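Local coordinates for aminoacyl-tRNA synthetase-interacting multifunctional protein p43 (Plasmodium vivax, PDB 6IPA), which probably binds tRNA through its C-terminal EMAP II-like domain and probably interacts with aminoacyl-tRNA synthetases, at residues Asp41-Ile49 against Asn150-Ser158. Numbering follows the deposited sequence.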
loop_
_atom_site.group_PDB
_atom_site.type_symbol
_atom_site.label_atom_id
_atom_site.label_comp_id
_atom_site.label_asym_id
_atom_site.label_seq_id
_atom_site.Cartn_x
_atom_site.Cartn_y
_atom_site.Cartn_z
ATOM N N ASP A 41 -13.573 6.625 10.319
ATOM C CA ASP A 41 -12.778 7.557 9.432
ATOM C C ASP A 41 -11.650 8.181 10.263
ATOM O O ASP A 41 -11.722 9.323 10.701
ATOM C CB ASP A 41 -13.636 8.648 8.732
ATOM C CG ASP A 41 -12.786 9.653 7.881
ATOM O OD1 ASP A 41 -11.598 9.358 7.602
ATOM O OD2 ASP A 41 -13.302 10.756 7.493
ATOM N N ASP A 42 -10.608 7.410 10.492
ATOM C CA ASP A 42 -9.544 7.875 11.348
ATOM C C ASP A 42 -8.301 7.225 10.773
ATOM O O ASP A 42 -8.129 6.003 10.834
ATOM C CB ASP A 42 -9.826 7.456 12.792
ATOM C CG ASP A 42 -8.660 7.690 13.727
ATOM O OD1 ASP A 42 -7.699 8.432 13.376
ATOM O OD2 ASP A 42 -8.713 7.107 14.838
ATOM N N ILE A 43 -7.436 8.043 10.206
ATOM C CA ILE A 43 -6.330 7.498 9.475
ATOM C C ILE A 43 -5.213 7.000 10.385
ATOM O O ILE A 43 -4.361 6.228 9.955
ATOM C CB ILE A 43 -5.838 8.480 8.412
ATOM C CG1 ILE A 43 -4.764 7.818 7.557
ATOM C CG2 ILE A 43 -5.311 9.761 9.049
ATOM C CD1 ILE A 43 -4.435 8.568 6.310
ATOM N N THR A 44 -5.239 7.382 11.657
ATOM C CA THR A 44 -4.230 6.899 12.609
ATOM C C THR A 44 -4.338 5.377 12.766
ATOM O O THR A 44 -3.414 4.715 13.224
ATOM C CB THR A 44 -4.392 7.609 13.961
ATOM O OG1 THR A 44 -5.669 7.287 14.517
ATOM C CG2 THR A 44 -4.283 9.131 13.785
ATOM N N ARG A 45 -5.473 4.833 12.336
ATOM C CA ARG A 45 -5.800 3.434 12.555
ATOM C C ARG A 45 -5.203 2.508 11.517
ATOM O O ARG A 45 -5.087 1.319 11.763
ATOM C CB ARG A 45 -7.313 3.238 12.601
ATOM C CG ARG A 45 -7.926 3.752 13.881
ATOM C CD ARG A 45 -9.439 3.595 13.960
ATOM N NE ARG A 45 -9.755 2.217 14.223
ATOM C CZ ARG A 45 -10.984 1.717 14.275
ATOM N NH1 ARG A 45 -12.078 2.500 14.111
ATOM N NH2 ARG A 45 -11.119 0.417 14.496
ATOM N N LEU A 46 -4.825 3.070 10.368
ATOM C CA LEU A 46 -4.065 2.370 9.355
ATOM C C LEU A 46 -2.599 2.387 9.681
ATOM O O LEU A 46 -2.048 3.423 9.955
ATOM C CB LEU A 46 -4.245 3.020 7.955
ATOM C CG LEU A 46 -5.669 3.244 7.479
ATOM C CD1 LEU A 46 -5.670 3.735 6.055
ATOM C CD2 LEU A 46 -6.482 1.984 7.625
ATOM N N ASN A 47 -1.968 1.222 9.529
ATOM C CA ASN A 47 -0.479 1.075 9.550
ATOM C C ASN A 47 0.049 0.896 8.197
ATOM O O ASN A 47 0.137 -0.220 7.770
ATOM C CB ASN A 47 -0.089 -0.192 10.281
ATOM C CG ASN A 47 1.359 -0.267 10.559
ATOM O OD1 ASN A 47 2.045 0.748 10.681
ATOM N ND2 ASN A 47 1.844 -1.473 10.721
ATOM N N ILE A 48 0.397 1.989 7.521
ATOM C CA ILE A 48 0.938 2.001 6.175
ATOM C C ILE A 48 2.466 2.086 6.217
ATOM O O ILE A 48 3.026 3.065 6.690
ATOM C CB ILE A 48 0.380 3.215 5.398
ATOM C CG1 ILE A 48 -1.114 3.016 5.104
ATOM C CG2 ILE A 48 1.112 3.383 4.073
ATOM C CD1 ILE A 48 -1.837 4.284 4.686
ATOM N N ILE A 49 3.155 1.081 5.712
ATOM C CA ILE A 49 4.606 1.017 5.860
ATOM C C ILE A 49 5.313 0.731 4.521
ATOM O O ILE A 49 4.730 0.145 3.617
ATOM C CB ILE A 49 4.977 -0.022 6.906
ATOM C CG1 ILE A 49 4.421 -1.362 6.529
ATOM C CG2 ILE A 49 4.405 0.364 8.280
ATOM C CD1 ILE A 49 4.854 -2.464 7.468
ATOM N N ASN A 150 2.310 8.899 18.116
ATOM C CA ASN A 150 1.907 7.985 19.194
ATOM C C ASN A 150 0.496 7.463 19.083
ATOM O O ASN A 150 0.051 6.697 19.935
ATOM C CB ASN A 150 2.072 8.667 20.546
ATOM C CG ASN A 150 3.503 9.080 20.795
ATOM O OD1 ASN A 150 4.413 8.328 20.499
ATOM N ND2 ASN A 150 3.700 10.281 21.330
ATOM N N LYS A 151 -0.211 7.849 18.040
ATOM C CA LYS A 151 -1.505 7.269 17.809
ATOM C C LYS A 151 -1.371 5.963 17.004
ATOM O O LYS A 151 -1.400 5.948 15.756
ATOM C CB LYS A 151 -2.451 8.280 17.152
ATOM C CG LYS A 151 -3.062 9.203 18.194
ATOM C CD LYS A 151 -3.885 10.326 17.584
ATOM C CE LYS A 151 -4.226 11.354 18.653
ATOM N NZ LYS A 151 -5.177 12.389 18.154
ATOM N N LEU A 152 -1.269 4.856 17.717
ATOM C CA LEU A 152 -0.888 3.626 17.073
ATOM C C LEU A 152 -1.990 3.151 16.109
ATOM O O LEU A 152 -3.137 3.539 16.236
ATOM C CB LEU A 152 -0.557 2.545 18.108
ATOM C CG LEU A 152 0.495 2.920 19.140
ATOM C CD1 LEU A 152 0.583 1.804 20.153
ATOM C CD2 LEU A 152 1.856 3.215 18.531
ATOM N N PRO A 153 -1.621 2.291 15.141
ATOM C CA PRO A 153 -2.603 1.782 14.234
ATOM C C PRO A 153 -3.209 0.571 14.895
ATOM O O PRO A 153 -2.585 -0.016 15.780
ATOM C CB PRO A 153 -1.739 1.339 13.034
ATOM C CG PRO A 153 -0.475 0.845 13.700
ATOM C CD PRO A 153 -0.329 1.578 14.995
ATOM N N ASP A 154 -4.400 0.184 14.461
ATOM C CA ASP A 154 -5.002 -1.055 14.972
ATOM C C ASP A 154 -4.061 -2.256 14.812
ATOM O O ASP A 154 -3.657 -2.587 13.716
ATOM C CB ASP A 154 -6.294 -1.345 14.225
ATOM C CG ASP A 154 -7.354 -0.264 14.432
ATOM O OD1 ASP A 154 -7.053 0.826 14.983
ATOM O OD2 ASP A 154 -8.513 -0.496 14.059
ATOM N N LYS A 155 -3.709 -2.922 15.894
ATOM C CA LYS A 155 -3.060 -4.230 15.821
ATOM C C LYS A 155 -3.570 -4.977 14.600
ATOM O O LYS A 155 -2.775 -5.472 13.801
ATOM C CB LYS A 155 -3.301 -5.056 17.112
ATOM C CG LYS A 155 -2.282 -6.166 17.397
ATOM C CD LYS A 155 -0.882 -5.586 17.499
ATOM C CE LYS A 155 0.221 -6.595 17.217
ATOM N NZ LYS A 155 1.581 -5.969 17.470
ATOM N N THR A 156 -4.889 -5.037 14.431
ATOM C CA THR A 156 -5.441 -5.716 13.309
ATOM C C THR A 156 -6.784 -5.183 12.881
ATOM O O THR A 156 -7.656 -4.939 13.722
ATOM C CB THR A 156 -5.599 -7.190 13.647
ATOM O OG1 THR A 156 -4.366 -7.695 14.197
ATOM C CG2 THR A 156 -5.889 -7.940 12.431
ATOM N N LEU A 157 -6.967 -5.068 11.556
ATOM C CA LEU A 157 -8.182 -4.569 10.980
ATOM C C LEU A 157 -9.124 -5.699 10.752
ATOM O O LEU A 157 -8.723 -6.824 10.606
ATOM C CB LEU A 157 -7.907 -3.871 9.674
ATOM C CG LEU A 157 -6.947 -2.686 9.733
ATOM C CD1 LEU A 157 -6.616 -2.243 8.312
ATOM C CD2 LEU A 157 -7.508 -1.505 10.517
ATOM N N SER A 158 -10.407 -5.379 10.744
ATOM C CA SER A 158 -11.510 -6.348 10.588
ATOM C C SER A 158 -11.468 -7.140 9.268
ATOM O O SER A 158 -10.819 -6.726 8.322
ATOM C CB SER A 158 -12.846 -5.548 10.704
ATOM O OG SER A 158 -14.022 -6.288 10.381
HETATM O O HOH W 1 -5.011 5.280 16.899
#
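Asp154 OD2 accepts two N-H groups of Arg45 in a side-on salt bridge, the shorter bond coming from NH2 at 2.8 Å. Arg45 NE lies 3.0 Å from the same oxygen. NE also reaches Asp154 OD1 at 3.1 Å, with the straightest N-H of the three (161°). Both oxygens use their syn lone pairs and lie close to the guanidinium plane, yet the carboxylate is turned 35° against it. A bend at chi3 (75°) of Arg45 swings the guanidinium round so that its NE side faces the acid. The same two residues are also tied by backbone: Asp154 N donates to Arg45 O at 3.0 Å, and Asn103 ND2 bonds that carbonyl as well. In this EMAP II-like domain, whose putative tRNA-binding region belongs to the OB clan, the pairing joins the loop between strand 143-144 and helix 165-169 to the 3-10 turn 43-45 that precedes strand 48-58. Pro153 CB and CG lie alongside Asn47 CB, each 3.6 Å away. Earlier in both segments, Lys151 CB packs on Thr44 CB, and a water donates to both Thr44 OG1 and Leu152 O. Asp42 OD1 takes Thr44 N, closing an Asx turn, and Thr44 OG1 from one face of its carboxylate.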